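Glutathione S-transferase (Ceriporiopsis subvermispora, PDB 6J3E) catalyses the transfer of glutathione to electrophilic substrates, as a serine-type glutathione S-transferase. Local coordinates at the interface of chains A and B. Numbering follows the deposited sequence. Chains: chain A/B, glutathione S-transferase.

The interface of chains A and B. Residues chain A 114-115, 117-118, 121, 188; chain B 114-115, 117-118, 121, 188.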
# COMPACT_ATOMS: atom_id res chain seq x y z
N ALA A 114 3.40 -4.61 2.58
CA ALA A 114 2.66 -3.37 2.43
C ALA A 114 2.37 -3.09 0.96
O ALA A 114 1.28 -2.62 0.61
CB ALA A 114 3.44 -2.22 3.05
N PHE A 115 3.32 -3.40 0.08
CA PHE A 115 3.06 -3.19 -1.34
C PHE A 115 1.87 -4.02 -1.79
O PHE A 115 1.01 -3.54 -2.53
CB PHE A 115 4.30 -3.51 -2.16
CG PHE A 115 4.02 -3.73 -3.62
CD1 PHE A 115 3.98 -2.66 -4.50
CD2 PHE A 115 3.78 -5.01 -4.12
CE1 PHE A 115 3.72 -2.86 -5.86
CE2 PHE A 115 3.52 -5.21 -5.48
CZ PHE A 115 3.48 -4.13 -6.34
N PHE A 117 -0.83 -4.97 -0.23
CA PHE A 117 -2.03 -4.21 0.11
C PHE A 117 -2.24 -3.04 -0.85
O PHE A 117 -3.31 -2.92 -1.46
CB PHE A 117 -1.95 -3.71 1.54
CG PHE A 117 -3.16 -2.95 1.96
CD1 PHE A 117 -4.39 -3.57 2.05
CD2 PHE A 117 -3.08 -1.61 2.28
CE1 PHE A 117 -5.51 -2.87 2.44
CE2 PHE A 117 -4.20 -0.91 2.68
CZ PHE A 117 -5.41 -1.54 2.76
N ALA A 118 -1.23 -2.17 -0.99
CA ALA A 118 -1.36 -1.00 -1.86
C ALA A 118 -1.78 -1.41 -3.26
O ALA A 118 -2.67 -0.79 -3.86
CB ALA A 118 -0.04 -0.22 -1.92
N GLU A 121 -5.40 -2.54 -3.27
CA GLU A 121 -6.27 -1.38 -3.22
C GLU A 121 -6.27 -0.61 -4.53
O GLU A 121 -7.32 -0.17 -4.99
CB GLU A 121 -5.86 -0.46 -2.07
CG GLU A 121 -6.47 -0.88 -0.75
CD GLU A 121 -7.93 -1.27 -0.90
OE1 GLU A 121 -8.73 -0.41 -1.31
OE2 GLU A 121 -8.25 -2.45 -0.62
N TRP A 188 4.91 5.69 -8.13
CA TRP A 188 5.76 5.01 -7.15
C TRP A 188 7.13 4.66 -7.72
O TRP A 188 8.14 4.77 -7.03
CB TRP A 188 5.10 3.73 -6.65
CG TRP A 188 3.78 3.92 -6.06
CD1 TRP A 188 3.23 5.10 -5.64
CD2 TRP A 188 2.80 2.91 -5.83
NE1 TRP A 188 1.96 4.87 -5.16
CE2 TRP A 188 1.68 3.53 -5.26
CE3 TRP A 188 2.77 1.53 -6.05
CZ2 TRP A 188 0.53 2.83 -4.91
CZ3 TRP A 188 1.63 0.83 -5.70
CH2 TRP A 188 0.53 1.48 -5.14
N ALA B 114 4.98 3.00 -2.40
CA ALA B 114 3.84 2.09 -2.28
C ALA B 114 3.35 2.02 -0.85
O ALA B 114 2.14 1.97 -0.59
CB ALA B 114 4.20 0.69 -2.77
N PHE B 115 4.29 2.03 0.11
CA PHE B 115 3.90 1.97 1.51
C PHE B 115 3.09 3.20 1.89
O PHE B 115 2.07 3.09 2.57
CB PHE B 115 5.15 1.83 2.40
CG PHE B 115 4.91 2.22 3.84
CD1 PHE B 115 4.46 1.29 4.77
CD2 PHE B 115 5.11 3.52 4.26
CE1 PHE B 115 4.22 1.65 6.09
CE2 PHE B 115 4.85 3.90 5.56
CZ PHE B 115 4.41 2.96 6.47
N PHE B 117 1.08 4.97 0.09
CA PHE B 117 -0.31 4.77 -0.33
C PHE B 117 -1.01 3.73 0.54
O PHE B 117 -2.13 3.96 1.01
CB PHE B 117 -0.39 4.36 -1.81
CG PHE B 117 -1.79 4.04 -2.27
CD1 PHE B 117 -2.77 5.02 -2.24
CD2 PHE B 117 -2.12 2.77 -2.70
CE1 PHE B 117 -4.08 4.72 -2.64
CE2 PHE B 117 -3.42 2.46 -3.11
CZ PHE B 117 -4.40 3.44 -3.07
N ALA B 118 -0.36 2.59 0.78
CA ALA B 118 -0.94 1.57 1.65
C ALA B 118 -1.31 2.15 3.01
O ALA B 118 -2.44 1.98 3.49
CB ALA B 118 0.01 0.38 1.81
N GLU B 121 -4.23 4.52 2.91
CA GLU B 121 -5.53 3.87 2.77
C GLU B 121 -5.93 3.18 4.07
O GLU B 121 -7.10 3.25 4.48
CB GLU B 121 -5.51 2.87 1.61
CG GLU B 121 -5.69 3.53 0.22
CD GLU B 121 -6.92 4.41 0.13
OE1 GLU B 121 -8.01 3.91 0.46
OE2 GLU B 121 -6.81 5.59 -0.25
N TRP B 188 1.99 -6.94 8.16
CA TRP B 188 3.12 -6.62 7.29
C TRP B 188 4.44 -6.77 8.02
O TRP B 188 5.42 -7.27 7.44
CB TRP B 188 3.02 -5.19 6.74
CG TRP B 188 1.73 -4.85 6.10
CD1 TRP B 188 0.80 -5.70 5.63
CD2 TRP B 188 1.24 -3.53 5.84
NE1 TRP B 188 -0.26 -5.01 5.11
CE2 TRP B 188 -0.02 -3.67 5.23
CE3 TRP B 188 1.74 -2.24 6.08
CZ2 TRP B 188 -0.79 -2.57 4.84
CZ3 TRP B 188 0.97 -1.15 5.70
CH2 TRP B 188 -0.29 -1.32 5.09
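Helix 109-136 of chain A packs against helix 109-137 of chain B about a two-fold axis, and A:Ala114 and A:Ala118 touch the partner helix while B:Trp188 of helix 169-188, and its twin in helix 169-189 of chain A, close in from the flanks. The patch illustrates how small residues let two helices meet closely while aromatic groups seal the margins. At the centre the methyl groups of A:Ala118 and B:Ala118 lie alongside each other, 3.8 Å apart at CB. To one side, B:Trp188 lays an indole face over A:Ala114, whose CA sits above the middle of the ring system and whose CB lies 3.5 Å from CE3. CZ2 of B:Trp188, on the benzo ring, lies 3.6 Å from CD2 of A:Phe117. An alanine in place of B:Trp188 would probably open a gap beside A:Ala114 and leave A:Phe117 freer to turn. A:Phe117 stands with CG anti to the backbone N (chi1 -179°), which turns its CD2 edge toward both the B:Trp188 indole and the B:Ala118 methyl group. Contacts across this patch are apolar or van der Waals in kind, and the two-fold repeats each with the chains exchanged. Such an arrangement suits the dimer usual in this family, although the coordinates alone do not prove the state in solution. In the twin half, the ring edge of B:Phe117 meets the backbone oxygen of A:Ala118 in plane, with CE2 3.4 Å from O.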